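Local coordinates for protein MHP1 (Microbacterium liquefaciens, PDB 2JLN) that mediates the sodium-dependent binding and uptake of 5-aryl-substituted hydantoins as a symporter of the nucleobase-cation-symport-1 family, at residues Y403-V417 and L440-F452. Numbering follows the deposited sequence.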
loop_
_atom_site.group_PDB
_atom_site.type_symbol
_atom_site.label_atom_id
_atom_site.label_comp_id
_atom_site.label_asym_id
_atom_site.label_seq_id
_atom_site.Cartn_x
_atom_site.Cartn_y
_atom_site.Cartn_z
ATOM N N TYR A 403 11.400 -18.914 19.450
ATOM C CA TYR A 403 12.786 -19.219 19.067
ATOM C C TYR A 403 13.782 -18.869 20.178
ATOM O O TYR A 403 13.535 -19.160 21.348
ATOM C CB TYR A 403 13.157 -18.518 17.762
ATOM C CG TYR A 403 12.197 -18.812 16.628
ATOM C CD1 TYR A 403 11.150 -17.939 16.341
ATOM C CD2 TYR A 403 12.325 -19.965 15.849
ATOM C CE1 TYR A 403 10.261 -18.202 15.324
ATOM C CE2 TYR A 403 11.443 -20.232 14.828
ATOM C CZ TYR A 403 10.414 -19.341 14.570
ATOM O OH TYR A 403 9.529 -19.572 13.554
ATOM N N TRP A 404 14.898 -18.243 19.821
ATOM C CA TRP A 404 15.907 -17.865 20.813
ATOM C C TRP A 404 15.493 -16.604 21.566
ATOM O O TRP A 404 15.805 -15.494 21.159
ATOM C CB TRP A 404 17.280 -17.643 20.160
ATOM C CG TRP A 404 17.922 -18.868 19.614
ATOM C CD1 TRP A 404 18.663 -19.772 20.297
ATOM C CD2 TRP A 404 17.898 -19.316 18.253
ATOM N NE1 TRP A 404 19.104 -20.770 19.450
ATOM C CE2 TRP A 404 18.637 -20.512 18.191
ATOM C CE3 TRP A 404 17.327 -18.822 17.082
ATOM C CZ2 TRP A 404 18.807 -21.218 17.018
ATOM C CZ3 TRP A 404 17.500 -19.541 15.907
ATOM C CH2 TRP A 404 18.231 -20.723 15.888
ATOM N N ARG A 405 14.777 -16.771 22.663
ATOM C CA ARG A 405 14.431 -15.631 23.508
ATOM C C ARG A 405 13.685 -14.513 22.744
ATOM O O ARG A 405 13.875 -13.315 23.016
ATOM C CB ARG A 405 15.693 -15.087 24.181
ATOM C CG ARG A 405 15.562 -14.939 25.696
ATOM C CD ARG A 405 16.858 -14.460 26.347
ATOM N NE ARG A 405 16.607 -13.728 27.590
ATOM C CZ ARG A 405 17.532 -13.031 28.252
ATOM N NH1 ARG A 405 18.780 -12.966 27.793
ATOM N NH2 ARG A 405 17.211 -12.400 29.379
ATOM N N GLY A 406 12.835 -14.920 21.795
ATOM C CA GLY A 406 11.979 -14.007 21.049
ATOM C C GLY A 406 12.431 -13.637 19.642
ATOM O O GLY A 406 11.738 -12.901 18.957
ATOM N N VAL A 407 13.582 -14.139 19.200
ATOM C CA VAL A 407 14.155 -13.718 17.918
ATOM C C VAL A 407 14.698 -14.882 17.121
ATOM O O VAL A 407 15.403 -15.711 17.675
ATOM C CB VAL A 407 15.340 -12.819 18.154
ATOM C CG1 VAL A 407 16.064 -12.570 16.848
ATOM C CG2 VAL A 407 14.891 -11.536 18.845
ATOM N N ASN A 408 14.397 -14.957 15.829
ATOM C CA ASN A 408 14.905 -16.066 15.022
ATOM C C ASN A 408 16.135 -15.627 14.241
ATOM O O ASN A 408 16.010 -15.174 13.109
ATOM C CB ASN A 408 13.812 -16.604 14.080
ATOM C CG ASN A 408 14.345 -17.629 13.056
ATOM O OD1 ASN A 408 15.557 -17.817 12.902
ATOM N ND2 ASN A 408 13.430 -18.277 12.350
ATOM N N TRP A 409 17.322 -15.750 14.829
ATOM C CA TRP A 409 18.514 -15.218 14.164
ATOM C C TRP A 409 18.773 -15.829 12.792
ATOM O O TRP A 409 19.259 -15.129 11.917
ATOM C CB TRP A 409 19.765 -15.260 15.044
ATOM C CG TRP A 409 19.578 -14.542 16.340
ATOM C CD1 TRP A 409 19.218 -15.096 17.533
ATOM C CD2 TRP A 409 19.712 -13.131 16.575
ATOM N NE1 TRP A 409 19.128 -14.118 18.503
ATOM C CE2 TRP A 409 19.425 -12.904 17.939
ATOM C CE3 TRP A 409 20.035 -12.040 15.766
ATOM C CZ2 TRP A 409 19.450 -11.628 18.511
ATOM C CZ3 TRP A 409 20.081 -10.776 16.340
ATOM C CH2 TRP A 409 19.786 -10.582 17.698
ATOM N N VAL A 410 18.419 -17.093 12.568
ATOM C CA VAL A 410 18.636 -17.665 11.238
ATOM C C VAL A 410 17.843 -16.952 10.148
ATOM O O VAL A 410 18.364 -16.783 9.041
ATOM C CB VAL A 410 18.391 -19.172 11.168
ATOM C CG1 VAL A 410 18.420 -19.656 9.702
ATOM C CG2 VAL A 410 19.428 -19.893 12.004
ATOM N N ALA A 411 16.607 -16.520 10.461
ATOM C CA ALA A 411 15.758 -15.694 9.538
ATOM C C ALA A 411 16.235 -14.243 9.266
ATOM O O ALA A 411 16.222 -13.802 8.124
ATOM C CB ALA A 411 14.304 -15.684 9.986
ATOM N N LEU A 412 16.642 -13.512 10.308
ATOM C CA LEU A 412 17.402 -12.266 10.131
ATOM C C LEU A 412 18.705 -12.489 9.353
ATOM O O LEU A 412 19.229 -11.573 8.731
ATOM C CB LEU A 412 17.712 -11.606 11.474
ATOM C CG LEU A 412 16.439 -11.247 12.249
ATOM C CD1 LEU A 412 16.715 -10.372 13.466
ATOM C CD2 LEU A 412 15.491 -10.541 11.298
ATOM N N ALA A 413 19.241 -13.700 9.377
ATOM C CA ALA A 413 20.414 -13.970 8.555
ATOM C C ALA A 413 20.009 -14.142 7.084
ATOM O O ALA A 413 20.589 -13.502 6.207
ATOM C CB ALA A 413 21.183 -15.163 9.065
ATOM N N VAL A 414 19.014 -14.985 6.809
ATOM C CA VAL A 414 18.502 -15.105 5.442
ATOM C C VAL A 414 18.145 -13.721 4.905
ATOM O O VAL A 414 18.328 -13.437 3.721
ATOM C CB VAL A 414 17.250 -15.994 5.351
ATOM C CG1 VAL A 414 16.630 -15.906 3.959
ATOM C CG2 VAL A 414 17.579 -17.421 5.703
ATOM N N TYR A 415 17.641 -12.846 5.770
ATOM C CA TYR A 415 17.344 -11.481 5.331
ATOM C C TYR A 415 18.615 -10.722 4.855
ATOM O O TYR A 415 18.640 -10.181 3.737
ATOM C CB TYR A 415 16.610 -10.701 6.427
ATOM C CG TYR A 415 15.851 -9.501 5.920
ATOM C CD1 TYR A 415 14.526 -9.616 5.563
ATOM C CD2 TYR A 415 16.457 -8.260 5.783
ATOM C CE1 TYR A 415 13.803 -8.540 5.089
ATOM C CE2 TYR A 415 15.735 -7.170 5.311
ATOM C CZ TYR A 415 14.403 -7.332 4.968
ATOM O OH TYR A 415 13.640 -6.308 4.486
ATOM N N ALA A 416 19.660 -10.700 5.694
ATOM C CA ALA A 416 20.937 -10.053 5.353
ATOM C C ALA A 416 21.522 -10.580 4.051
ATOM O O ALA A 416 21.652 -9.832 3.091
ATOM C CB ALA A 416 21.921 -10.222 6.463
ATOM N N VAL A 417 21.855 -11.872 4.020
ATOM C CA VAL A 417 22.352 -12.507 2.796
ATOM C C VAL A 417 21.572 -12.107 1.529
ATOM O O VAL A 417 22.181 -11.784 0.506
ATOM C CB VAL A 417 22.410 -14.059 2.898
ATOM C CG1 VAL A 417 22.528 -14.704 1.489
ATOM C CG2 VAL A 417 23.543 -14.509 3.837
ATOM N N LEU A 440 16.239 -19.100 -0.085
ATOM C CA LEU A 440 17.097 -19.464 1.044
ATOM C C LEU A 440 16.333 -19.832 2.329
ATOM O O LEU A 440 16.841 -20.587 3.165
ATOM C CB LEU A 440 18.088 -18.354 1.361
ATOM C CG LEU A 440 18.801 -17.711 0.176
ATOM C CD1 LEU A 440 19.824 -16.664 0.683
ATOM C CD2 LEU A 440 19.472 -18.766 -0.754
ATOM N N HIS A 441 15.128 -19.293 2.514
ATOM C CA HIS A 441 14.372 -19.554 3.750
ATOM C C HIS A 441 14.106 -21.052 3.906
ATOM O O HIS A 441 14.097 -21.576 5.014
ATOM C CB HIS A 441 13.046 -18.767 3.772
ATOM C CG HIS A 441 12.448 -18.634 5.132
ATOM N ND1 HIS A 441 13.035 -17.890 6.134
ATOM C CD2 HIS A 441 11.317 -19.159 5.668
ATOM C CE1 HIS A 441 12.300 -17.969 7.229
ATOM N NE2 HIS A 441 11.252 -18.738 6.976
ATOM N N ILE A 442 13.909 -21.741 2.786
ATOM C CA ILE A 442 13.575 -23.161 2.821
ATOM C C ILE A 442 14.607 -24.056 3.543
ATOM O O ILE A 442 14.274 -24.683 4.547
ATOM C CB ILE A 442 13.214 -23.681 1.424
ATOM C CG1 ILE A 442 11.891 -23.067 0.986
ATOM C CG2 ILE A 442 13.050 -25.165 1.448
ATOM C CD1 ILE A 442 11.548 -23.365 -0.435
ATOM N N PRO A 443 15.855 -24.112 3.054
ATOM C CA PRO A 443 16.917 -24.819 3.787
ATOM C C PRO A 443 17.187 -24.202 5.153
ATOM O O PRO A 443 17.352 -24.937 6.116
ATOM C CB PRO A 443 18.150 -24.616 2.915
ATOM C CG PRO A 443 17.629 -24.297 1.565
ATOM C CD PRO A 443 16.341 -23.558 1.783
ATOM N N ALA A 444 17.249 -22.879 5.249
ATOM C CA ALA A 444 17.446 -22.264 6.554
ATOM C C ALA A 444 16.397 -22.744 7.560
ATOM O O ALA A 444 16.711 -22.951 8.732
ATOM C CB ALA A 444 17.424 -20.756 6.452
ATOM N N MET A 445 15.152 -22.917 7.119
ATOM C CA MET A 445 14.077 -23.273 8.050
ATOM C C MET A 445 14.050 -24.755 8.393
ATOM O O MET A 445 13.644 -25.121 9.498
ATOM C CB MET A 445 12.696 -22.816 7.562
ATOM C CG MET A 445 12.236 -21.464 8.121
ATOM S SD MET A 445 12.147 -21.364 9.927
ATOM C CE MET A 445 13.593 -20.359 10.188
ATOM N N ARG A 446 14.478 -25.609 7.465
ATOM C CA ARG A 446 14.595 -27.031 7.796
ATOM C C ARG A 446 15.765 -27.309 8.734
ATOM O O ARG A 446 15.953 -28.429 9.194
ATOM C CB ARG A 446 14.658 -27.917 6.550
ATOM C CG ARG A 446 13.268 -28.287 6.023
ATOM C CD ARG A 446 12.210 -28.338 7.173
ATOM N NE ARG A 446 10.920 -28.918 6.763
ATOM C CZ ARG A 446 10.391 -30.043 7.263
ATOM N NH1 ARG A 446 11.029 -30.731 8.219
ATOM N NH2 ARG A 446 9.208 -30.477 6.810
ATOM N N TRP A 447 16.538 -26.277 9.030
ATOM C CA TRP A 447 17.662 -26.410 9.940
ATOM C C TRP A 447 17.250 -25.968 11.349
ATOM O O TRP A 447 17.450 -26.697 12.317
ATOM C CB TRP A 447 18.861 -25.608 9.413
ATOM C CG TRP A 447 20.069 -25.730 10.251
ATOM C CD1 TRP A 447 20.683 -26.881 10.635
ATOM C CD2 TRP A 447 20.829 -24.662 10.811
ATOM N NE1 TRP A 447 21.782 -26.599 11.414
ATOM C CE2 TRP A 447 21.891 -25.241 11.539
ATOM C CE3 TRP A 447 20.714 -23.269 10.773
ATOM C CZ2 TRP A 447 22.830 -24.480 12.229
ATOM C CZ3 TRP A 447 21.651 -22.509 11.451
ATOM C CH2 TRP A 447 22.696 -23.118 12.173
ATOM N N VAL A 448 16.662 -24.780 11.454
ATOM C CA VAL A 448 16.108 -24.298 12.714
ATOM C C VAL A 448 15.084 -25.289 13.293
ATOM O O VAL A 448 14.851 -25.329 14.511
ATOM C CB VAL A 448 15.452 -22.930 12.506
ATOM C CG1 VAL A 448 14.626 -22.517 13.704
ATOM C CG2 VAL A 448 16.511 -21.911 12.237
ATOM N N ALA A 449 14.488 -26.093 12.407
ATOM C CA ALA A 449 13.410 -27.012 12.780
ATOM C C ALA A 449 13.916 -28.238 13.549
ATOM O O ALA A 449 13.126 -28.996 14.105
ATOM C CB ALA A 449 12.613 -27.430 11.549
ATOM N N LYS A 450 15.234 -28.424 13.570
ATOM C CA LYS A 450 15.858 -29.504 14.308
ATOM C C LYS A 450 15.993 -29.099 15.769
ATOM O O LYS A 450 16.264 -29.929 16.642
ATOM C CB LYS A 450 17.248 -29.769 13.754
ATOM C CG LYS A 450 17.336 -30.674 12.538
ATOM C CD LYS A 450 18.803 -31.089 12.367
ATOM C CE LYS A 450 19.193 -31.463 10.934
ATOM N NZ LYS A 450 20.697 -31.478 10.766
ATOM N N THR A 451 15.822 -27.811 16.033
ATOM C CA THR A 451 15.959 -27.274 17.375
ATOM C C THR A 451 14.625 -26.809 17.937
ATOM O O THR A 451 14.380 -26.955 19.130
ATOM C CB THR A 451 16.880 -26.084 17.363
ATOM O OG1 THR A 451 18.194 -26.516 16.979
ATOM C CG2 THR A 451 16.895 -25.388 18.723
ATOM N N PHE A 452 13.770 -26.242 17.081
ATOM C CA PHE A 452 12.473 -25.695 17.492
ATOM C C PHE A 452 11.393 -26.316 16.643
ATOM O O PHE A 452 11.647 -26.644 15.498
ATOM C CB PHE A 452 12.445 -24.205 17.237
ATOM C CG PHE A 452 13.414 -23.430 18.049
ATOM C CD1 PHE A 452 14.517 -22.841 17.452
ATOM C CD2 PHE A 452 13.218 -23.271 19.401
ATOM C CE1 PHE A 452 15.422 -22.092 18.197
ATOM C CE2 PHE A 452 14.105 -22.536 20.163
ATOM C CZ PHE A 452 15.207 -21.937 19.561
#
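The phenyl ring of F452 carries Y403 CA over one face, 3.8 Å from the ring centroid in a CH-pi contact, while the methyl CG2 of its own neighbour T451 covers the other face near the rim. Its edge points at the face of the W404 indole, with CE1 standing over the ring, a T-shaped pair with planes at 89°; the tyrosine ring turns its own edge to the phenyl face at 78°. With CG anti to the carbonyl carbon (chi1 -65°), F452 reaches both aromatics at once; an alanine here would probably leave the W404 face and the Y403 edge without their aromatic partner. The hydroxyl of Y403 is hydrogen-bonded outside the two segments, to M96 O. This cluster closes one end of an antiparallel helix pair, 409-417 against 440-448 (axes 9.9 Å apart at closest), parts of the last two of the twelve transmembrane helices, away from the sodium site. Small and beta-branched residues suit this helix-helix seam, where their short side chains mesh: A444 CB meets V414 CG2 at 3.4 Å and V410 CG1 at 3.6 Å, and V448 CG2 packs on V410 CB. At the N-cap of helix 409-417, N408 OD1 accepts from A411 N (3.0 Å), the donor standing well above the carbonyl plane. Farther along, V417 CG1 touches L440 CD1.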